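Local atomic coordinates of similarities with probable monooxygenase (Photorhabdus luminescens, PDB entry 4HB9), a protein that binds FAD and probably works as a flavin-dependent monooxygenase of the aromatic-ring-hydroxylase type. Residues A[212-220]-A[382-390]; A[27-35]-A[122-131]. All coordinates share one frame; numbering follows the deposited sequence.

Contact 1 (A[212-220]-A[382-390]); sequences IVPKSPDWL and QNAVIHFSI. With EDO (1,2-ethanediol), chain F.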
# COMPACT_ATOMS: atom_id res chain seq x y z
N ILE A 212 3.98 13.71 17.27
CA ILE A 212 3.69 14.16 18.60
C ILE A 212 4.05 13.03 19.52
O ILE A 212 3.50 11.92 19.41
CB ILE A 212 2.22 14.50 18.79
CG1 ILE A 212 1.74 15.49 17.72
CG2 ILE A 212 1.96 15.00 20.20
CD1 ILE A 212 2.57 16.73 17.51
N VAL A 213 4.98 13.32 20.44
CA VAL A 213 5.48 12.32 21.37
C VAL A 213 5.06 12.67 22.78
O VAL A 213 5.71 13.50 23.43
CB VAL A 213 7.02 12.21 21.33
CG1 VAL A 213 7.48 11.00 22.15
CG2 VAL A 213 7.50 12.06 19.90
N PRO A 214 3.99 12.05 23.28
CA PRO A 214 3.51 12.37 24.62
C PRO A 214 4.21 11.58 25.72
O PRO A 214 5.09 10.75 25.43
CB PRO A 214 2.05 11.97 24.55
CG PRO A 214 2.07 10.79 23.64
CD PRO A 214 3.13 11.04 22.63
N LYS A 215 3.79 11.80 26.96
CA LYS A 215 4.30 11.00 28.09
C LYS A 215 3.62 9.66 28.16
O LYS A 215 4.14 8.72 28.73
CB LYS A 215 4.09 11.72 29.43
CG LYS A 215 4.70 13.11 29.52
CD LYS A 215 3.95 13.95 30.55
CE LYS A 215 4.27 15.44 30.42
NZ LYS A 215 5.59 15.73 31.05
N SER A 216 2.40 9.59 27.64
CA SER A 216 1.68 8.35 27.58
C SER A 216 2.29 7.42 26.52
O SER A 216 3.02 7.87 25.65
CB SER A 216 0.24 8.61 27.26
OG SER A 216 0.14 9.60 26.24
N PRO A 217 2.01 6.11 26.60
CA PRO A 217 2.63 5.16 25.69
C PRO A 217 1.90 5.10 24.33
O PRO A 217 1.38 4.07 23.93
CB PRO A 217 2.51 3.84 26.44
CG PRO A 217 1.25 3.98 27.24
CD PRO A 217 1.24 5.43 27.67
N ASP A 218 1.88 6.22 23.64
CA ASP A 218 1.17 6.31 22.37
C ASP A 218 1.77 7.44 21.56
O ASP A 218 2.78 8.03 21.96
CB ASP A 218 -0.36 6.43 22.61
CG ASP A 218 -0.74 7.52 23.61
OD1 ASP A 218 0.06 8.39 23.96
OD2 ASP A 218 -1.91 7.49 24.04
N TRP A 219 1.21 7.71 20.39
CA TRP A 219 1.90 8.56 19.44
C TRP A 219 0.89 9.17 18.48
O TRP A 219 -0.11 8.53 18.20
CB TRP A 219 2.86 7.68 18.64
CG TRP A 219 3.90 8.36 17.83
CD1 TRP A 219 3.75 8.91 16.59
CD2 TRP A 219 5.27 8.48 18.16
NE1 TRP A 219 4.95 9.40 16.14
CE2 TRP A 219 5.91 9.13 17.09
CE3 TRP A 219 6.04 8.08 19.26
CZ2 TRP A 219 7.27 9.40 17.09
CZ3 TRP A 219 7.39 8.34 19.25
CH2 TRP A 219 7.99 8.99 18.18
N LEU A 220 1.18 10.35 17.95
CA LEU A 220 0.35 10.94 16.87
C LEU A 220 1.24 11.42 15.74
O LEU A 220 2.16 12.25 15.94
CB LEU A 220 -0.52 12.09 17.36
CG LEU A 220 -1.56 12.61 16.36
CD1 LEU A 220 -2.76 11.66 16.22
CD2 LEU A 220 -2.08 13.95 16.82
N GLN A 382 6.65 -0.31 17.34
CA GLN A 382 6.95 -0.50 18.75
C GLN A 382 7.42 0.81 19.37
O GLN A 382 7.08 1.12 20.53
CB GLN A 382 8.00 -1.60 18.93
CG GLN A 382 7.51 -2.99 18.51
CD GLN A 382 8.62 -4.04 18.48
OE1 GLN A 382 9.78 -3.70 18.30
NE2 GLN A 382 8.25 -5.31 18.60
N ASN A 383 8.18 1.58 18.61
CA ASN A 383 8.67 2.86 19.08
C ASN A 383 7.51 3.82 19.39
O ASN A 383 7.61 4.65 20.32
CB ASN A 383 9.60 3.51 18.08
CG ASN A 383 10.29 4.74 18.64
OD1 ASN A 383 10.77 4.73 19.78
ND2 ASN A 383 10.31 5.82 17.84
N ALA A 384 6.40 3.69 18.66
CA ALA A 384 5.26 4.58 18.93
C ALA A 384 4.73 4.40 20.37
O ALA A 384 4.21 5.32 20.96
CB ALA A 384 4.16 4.33 17.91
N VAL A 385 4.81 3.17 20.90
CA VAL A 385 4.35 2.85 22.24
C VAL A 385 5.47 3.00 23.29
O VAL A 385 5.24 3.55 24.38
CB VAL A 385 3.73 1.44 22.28
CG1 VAL A 385 3.25 1.08 23.65
CG2 VAL A 385 2.54 1.38 21.32
N ILE A 386 6.69 2.56 22.96
CA ILE A 386 7.82 2.62 23.92
C ILE A 386 8.57 3.94 23.98
O ILE A 386 9.02 4.34 25.06
CB ILE A 386 8.85 1.52 23.63
CG1 ILE A 386 8.20 0.16 23.80
CG2 ILE A 386 10.08 1.66 24.55
CD1 ILE A 386 8.96 -0.95 23.13
N HIS A 387 8.75 4.60 22.83
CA HIS A 387 9.48 5.87 22.72
C HIS A 387 10.99 5.69 23.03
O HIS A 387 11.60 6.50 23.73
CB HIS A 387 8.90 6.97 23.64
CG HIS A 387 7.44 7.22 23.43
ND1 HIS A 387 6.73 8.12 24.20
CD2 HIS A 387 6.56 6.68 22.56
CE1 HIS A 387 5.47 8.13 23.79
NE2 HIS A 387 5.34 7.25 22.81
N PHE A 388 11.60 4.65 22.48
CA PHE A 388 13.04 4.43 22.73
C PHE A 388 13.93 5.34 21.86
O PHE A 388 15.09 5.55 22.19
CB PHE A 388 13.39 2.94 22.57
CG PHE A 388 12.92 2.32 21.29
CD1 PHE A 388 13.57 2.57 20.09
CD2 PHE A 388 11.84 1.45 21.28
CE1 PHE A 388 13.13 1.97 18.91
CE2 PHE A 388 11.41 0.84 20.11
CZ PHE A 388 12.05 1.11 18.92
N SER A 389 13.38 5.92 20.79
CA SER A 389 14.14 6.76 19.85
C SER A 389 14.30 8.24 20.26
O SER A 389 15.15 8.94 19.71
CB SER A 389 13.44 6.78 18.49
OG SER A 389 12.39 7.73 18.52
N ILE A 390 13.46 8.73 21.17
CA ILE A 390 13.43 10.16 21.53
C ILE A 390 14.75 10.91 21.30
O ILE A 390 14.80 11.88 20.54
CB ILE A 390 13.00 10.37 23.00
CG1 ILE A 390 13.76 9.41 23.93
CG2 ILE A 390 11.49 10.20 23.13
CD1 ILE A 390 13.69 9.76 25.41
C1 EDO F . 6.69 6.35 14.76
O1 EDO F . 5.78 5.26 14.59
C2 EDO F . 7.76 5.94 15.76
O2 EDO F . 8.97 5.54 15.11
O HOH W 1 7.90 9.69 26.15
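His-387 pushes its imidazole into the loop linking the antiparallel strands 210-212 and 218-228 of the mixed sheet, where the end of helix 355-386 packs. Its NE2 donates to Asp-218 O at 2.8 Å, the acceptor lying close to the ring plane, although the bond is bent (135° at the hydrogen). The same N-H leans weakly on Ala-384 O, so it is shared between the loop and the last turn of the preceding helix. Over one face sits Val-213 CG1, a CH-pi contact 3.9 Å from the ring centroid; CG1 stands anti to the backbone N of Val-213 (chi1 -171°), which aims this methyl at the imidazole, while CG2 lies over the indole of Trp-219. The two rings meet as an offset edge-to-face pair, planes 72° apart: the edge of Trp-219 turns to the face of His-387, with CE3 3.6 Å from CD2 of the histidine. Closer to the backbone, Trp-219 CB rests on Ala-384 CB at 3.7 Å. An ethanediol, probably from the crystallisation liquor, lies over the opposite indole face, bonded to Asn-383 ND2 and to Ser-380 O. Pro-217, centre of an inverse gamma turn, sets CB 4.0 Å from Val-385 CG1. One water bridges His-387 ND1 and Pro-214 O. Positive phi at His-387 takes the chain off the helix at the very residue whose ring enters the loop. With NE2 bearing a proton and ND1 meeting water, both nitrogens have polar partners, and the ring's rotation is probably restricted by these bonds and by carbon packing over its face.

Contact 2 (A[27-35]-A[122-131]); sequences VTIYERNSA and LANTIQWNKT. With FAD (flavin-adenine dinucleotide), chain B.
Glu-31, the residue after Tyr-30, is held by backbone before its side chain begins: its N donates to Gln-127 O at 3.0 Å and its O accepts from Lys-130 N. Its CB lies 4.0 Å from Ile-126 CG2. CG, anti to the backbone N (chi1 167°), passes 3.7 Å from Trp-128 CE3, the side chain running obliquely by the indole with the carboxylate plane turned 52° from the ring. A bend at chi2 then leads the carboxylate away to the FAD ribose. OE1 accepts from FAD O3B at 2.6 Å and also from Ala-9 N; OE2 takes FAD O2B at 2.5 Å and, on its anti side, Asn-33 N. Arg-32 NE reaches that same O2B, its guanidinium face lying against C8A of the adenine. Trp-128 is sandwiched between Ile-126 CG2 over one face and Ala-35 over the other, where CB stands 3.5 Å from the centroid of the five-membered ring. Farther out, Ser-34 OG donates to Asn-129 OD1 in the carbonyl plane. Strand 126-127 extends the parallel sheet at its edge. An acidic residue just past the second strand, gripping both ribose hydroxyls and tied through Ala-9 N to the glycine-rich turn, is characteristic of a Rossmann-type dinucleotide-binding fold.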
# COMPACT_ATOMS: atom_id res chain seq x y z
N VAL A 27 0.98 -11.22 -21.36
CA VAL A 27 0.55 -11.07 -19.97
C VAL A 27 -0.94 -10.82 -19.91
O VAL A 27 -1.51 -10.06 -20.73
CB VAL A 27 1.36 -9.96 -19.23
CG1 VAL A 27 1.32 -8.66 -20.00
CG2 VAL A 27 0.89 -9.77 -17.78
N THR A 28 -1.58 -11.45 -18.93
CA THR A 28 -2.96 -11.21 -18.61
C THR A 28 -3.10 -11.00 -17.10
O THR A 28 -2.41 -11.66 -16.30
CB THR A 28 -3.84 -12.42 -19.03
OG1 THR A 28 -3.64 -12.69 -20.43
CG2 THR A 28 -5.28 -12.15 -18.78
N ILE A 29 -3.98 -10.08 -16.71
CA ILE A 29 -4.30 -9.86 -15.32
C ILE A 29 -5.73 -10.26 -15.07
O ILE A 29 -6.62 -9.88 -15.81
CB ILE A 29 -4.18 -8.37 -14.90
CG1 ILE A 29 -2.75 -7.85 -15.06
CG2 ILE A 29 -4.65 -8.20 -13.46
CD1 ILE A 29 -2.66 -6.35 -14.92
N TYR A 30 -5.95 -10.99 -13.99
CA TYR A 30 -7.30 -11.37 -13.56
C TYR A 30 -7.60 -10.65 -12.25
O TYR A 30 -6.90 -10.82 -11.25
CB TYR A 30 -7.42 -12.90 -13.40
CG TYR A 30 -6.92 -13.62 -14.63
CD1 TYR A 30 -7.76 -13.86 -15.72
CD2 TYR A 30 -5.59 -14.01 -14.72
CE1 TYR A 30 -7.28 -14.51 -16.86
CE2 TYR A 30 -5.12 -14.65 -15.85
CZ TYR A 30 -5.96 -14.90 -16.90
OH TYR A 30 -5.45 -15.54 -18.01
N GLU A 31 -8.64 -9.83 -12.28
CA GLU A 31 -9.01 -8.95 -11.16
C GLU A 31 -10.41 -9.24 -10.70
O GLU A 31 -11.34 -9.35 -11.51
CB GLU A 31 -8.89 -7.47 -11.60
CG GLU A 31 -9.54 -6.47 -10.65
CD GLU A 31 -8.96 -6.52 -9.24
OE1 GLU A 31 -7.73 -6.54 -9.11
OE2 GLU A 31 -9.75 -6.52 -8.27
N ARG A 32 -10.59 -9.36 -9.38
CA ARG A 32 -11.89 -9.72 -8.81
C ARG A 32 -12.94 -8.61 -8.96
O ARG A 32 -14.10 -8.90 -9.13
CB ARG A 32 -11.78 -10.12 -7.35
CG ARG A 32 -11.38 -8.99 -6.41
CD ARG A 32 -11.37 -9.42 -4.96
NE ARG A 32 -10.82 -8.34 -4.15
CZ ARG A 32 -10.63 -8.41 -2.84
NH1 ARG A 32 -10.97 -9.51 -2.17
NH2 ARG A 32 -10.11 -7.36 -2.21
N ASN A 33 -12.53 -7.35 -8.90
CA ASN A 33 -13.48 -6.25 -9.01
C ASN A 33 -13.93 -5.99 -10.44
O ASN A 33 -13.32 -6.46 -11.42
CB ASN A 33 -12.90 -4.98 -8.40
CG ASN A 33 -12.61 -5.13 -6.90
OD1 ASN A 33 -11.62 -4.59 -6.40
ND2 ASN A 33 -13.46 -5.85 -6.19
N SER A 34 -15.02 -5.23 -10.55
CA SER A 34 -15.48 -4.70 -11.83
C SER A 34 -14.61 -3.54 -12.28
O SER A 34 -13.90 -2.96 -11.47
CB SER A 34 -16.93 -4.24 -11.70
OG SER A 34 -17.69 -5.34 -11.23
N ALA A 35 -14.67 -3.20 -13.56
CA ALA A 35 -13.83 -2.14 -14.15
C ALA A 35 -14.12 -0.75 -13.57
O ALA A 35 -13.24 0.11 -13.54
CB ALA A 35 -14.00 -2.10 -15.66
N LEU A 122 -3.98 -0.75 -20.25
CA LEU A 122 -4.22 -2.15 -19.89
C LEU A 122 -5.67 -2.59 -20.09
O LEU A 122 -6.07 -3.64 -19.58
CB LEU A 122 -3.80 -2.42 -18.44
CG LEU A 122 -2.35 -2.19 -18.05
CD1 LEU A 122 -2.15 -2.48 -16.55
CD2 LEU A 122 -1.37 -3.00 -18.88
N ALA A 123 -6.47 -1.83 -20.86
CA ALA A 123 -7.91 -2.13 -20.96
C ALA A 123 -8.17 -3.52 -21.51
O ALA A 123 -9.13 -4.18 -21.14
CB ALA A 123 -8.62 -1.10 -21.83
N ASN A 124 -7.30 -3.98 -22.40
CA ASN A 124 -7.46 -5.29 -23.01
C ASN A 124 -6.46 -6.33 -22.42
O ASN A 124 -6.29 -7.43 -22.95
CB ASN A 124 -7.44 -5.08 -24.53
CG ASN A 124 -8.45 -3.98 -24.97
OD1 ASN A 124 -9.65 -4.03 -24.62
ND2 ASN A 124 -7.95 -2.95 -25.67
N THR A 125 -5.82 -5.97 -21.29
CA THR A 125 -4.97 -6.89 -20.52
C THR A 125 -5.69 -7.37 -19.26
O THR A 125 -5.50 -8.52 -18.83
CB THR A 125 -3.67 -6.18 -20.09
OG1 THR A 125 -2.93 -5.80 -21.24
CG2 THR A 125 -2.77 -7.07 -19.21
N ILE A 126 -6.45 -6.47 -18.64
CA ILE A 126 -7.13 -6.78 -17.38
C ILE A 126 -8.45 -7.45 -17.67
O ILE A 126 -9.27 -6.90 -18.40
CB ILE A 126 -7.41 -5.53 -16.54
CG1 ILE A 126 -6.09 -4.84 -16.21
CG2 ILE A 126 -8.13 -5.92 -15.26
CD1 ILE A 126 -6.28 -3.44 -15.68
N GLN A 127 -8.62 -8.63 -17.10
CA GLN A 127 -9.87 -9.37 -17.17
C GLN A 127 -10.59 -9.14 -15.85
O GLN A 127 -10.19 -9.67 -14.80
CB GLN A 127 -9.58 -10.86 -17.36
CG GLN A 127 -8.46 -11.16 -18.34
CD GLN A 127 -8.68 -10.55 -19.71
OE1 GLN A 127 -7.75 -9.99 -20.34
NE2 GLN A 127 -9.91 -10.68 -20.21
N TRP A 128 -11.66 -8.36 -15.92
CA TRP A 128 -12.40 -7.94 -14.75
C TRP A 128 -13.35 -9.04 -14.32
O TRP A 128 -13.65 -9.93 -15.11
CB TRP A 128 -13.18 -6.66 -15.06
CG TRP A 128 -12.32 -5.53 -15.53
CD1 TRP A 128 -12.11 -5.14 -16.82
CD2 TRP A 128 -11.53 -4.65 -14.72
NE1 TRP A 128 -11.25 -4.07 -16.86
CE2 TRP A 128 -10.89 -3.74 -15.58
CE3 TRP A 128 -11.30 -4.55 -13.34
CZ2 TRP A 128 -10.02 -2.74 -15.12
CZ3 TRP A 128 -10.44 -3.52 -12.87
CH2 TRP A 128 -9.82 -2.64 -13.77
N ASN A 129 -13.79 -8.99 -13.07
CA ASN A 129 -14.76 -9.93 -12.50
C ASN A 129 -14.28 -11.37 -12.51
O ASN A 129 -15.05 -12.30 -12.73
CB ASN A 129 -16.10 -9.82 -13.22
CG ASN A 129 -16.61 -8.39 -13.27
OD1 ASN A 129 -17.04 -7.85 -12.25
ND2 ASN A 129 -16.56 -7.78 -14.45
N LYS A 130 -12.99 -11.54 -12.25
CA LYS A 130 -12.34 -12.82 -12.25
C LYS A 130 -11.73 -13.00 -10.88
O LYS A 130 -10.64 -12.48 -10.59
CB LYS A 130 -11.28 -12.85 -13.35
CG LYS A 130 -11.87 -12.84 -14.75
CD LYS A 130 -12.19 -14.27 -15.17
CE LYS A 130 -13.11 -14.37 -16.35
NZ LYS A 130 -13.08 -15.79 -16.84
N THR A 131 -12.43 -13.74 -10.02
CA THR A 131 -11.96 -13.99 -8.66
C THR A 131 -11.22 -15.32 -8.62
O THR A 131 -11.83 -16.38 -8.74
CB THR A 131 -13.16 -14.03 -7.67
OG1 THR A 131 -13.77 -12.75 -7.64
CG2 THR A 131 -12.72 -14.39 -6.26
PA FAD B . -3.30 -4.11 -3.88
O1A FAD B . -2.87 -2.80 -4.47
O2A FAD B . -4.15 -4.27 -2.66
O5B FAD B . -3.94 -4.99 -5.06
C5B FAD B . -4.47 -6.29 -4.83
C4B FAD B . -5.44 -6.52 -5.97
O4B FAD B . -5.79 -7.91 -6.00
C3B FAD B . -6.74 -5.70 -5.85
O3B FAD B . -7.09 -5.09 -7.09
C2B FAD B . -7.74 -6.76 -5.43
O2B FAD B . -9.08 -6.51 -5.81
C1B FAD B . -7.19 -8.00 -6.17
N9A FAD B . -7.60 -9.30 -5.64
C8A FAD B . -7.61 -9.70 -4.34
N7A FAD B . -7.99 -11.01 -4.24
C5A FAD B . -8.23 -11.43 -5.50
C6A FAD B . -8.68 -12.70 -6.09
N6A FAD B . -8.94 -13.72 -5.23
N1A FAD B . -8.84 -12.77 -7.42
C2A FAD B . -8.55 -11.72 -8.22
N3A FAD B . -8.14 -10.53 -7.77
C4A FAD B . -7.96 -10.33 -6.42
N1 FAD B . 2.11 2.54 0.49
C2 FAD B . 3.16 3.35 0.22
O2 FAD B . 4.23 2.90 -0.32
N3 FAD B . 3.09 4.66 0.53
C4 FAD B . 2.06 5.25 1.14
O4 FAD B . 2.08 6.48 1.40
C4X FAD B . 0.90 4.42 1.50
N5 FAD B . -0.20 4.93 2.11
C5X FAD B . -1.24 4.12 2.42
C6 FAD B . -2.36 4.62 3.07
C7 FAD B . -3.44 3.80 3.40
C7M FAD B . -4.67 4.36 4.10
C8 FAD B . -3.40 2.37 3.06
C8M FAD B . -4.56 1.46 3.39
C9 FAD B . -2.28 1.86 2.41
C9A FAD B . -1.19 2.67 2.08
N10 FAD B . -0.05 2.14 1.42
C10 FAD B . 1.01 2.99 1.13
C1' FAD B . 0.08 0.71 1.09
C2' FAD B . -0.34 0.38 -0.34
O2' FAD B . -1.61 0.93 -0.64
C3' FAD B . -0.39 -1.14 -0.50
O3' FAD B . 0.75 -1.71 0.14
C4' FAD B . -0.38 -1.52 -1.97
O4' FAD B . -1.69 -1.34 -2.48
C5' FAD B . 0.03 -2.96 -2.20
O5' FAD B . 0.00 -3.19 -3.59
P FAD B . -0.47 -4.65 -4.09
O1P FAD B . -0.49 -4.53 -5.60
O2P FAD B . 0.37 -5.70 -3.41
O3P FAD B . -1.95 -4.91 -3.54
O HOH W 2 -15.19 -11.48 -9.35
O HOH W 3 -16.25 -4.80 -15.49

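In the fold
The two contacts lie on opposite sides of the chain's centre, their own centres 43 Å apart and their nearest atoms about 27 Å apart, so neither touches the other. Contact 2 joins the edge strand 126-127 to the parallel FAD-binding sheet and lines the cofactor pocket; Arg-111, another FAD-binding residue, has its side chain about 8 Å from that of Glu-31. Contact 1 is remote from the cofactor-binding residues, where the C-terminal end of the long helix 355-386 meets the mixed sheet through strand 218-228. Both segments of contact 2 come earlier in the chain than either segment of contact 1. Of the two, contact 2 is the one that touches FAD.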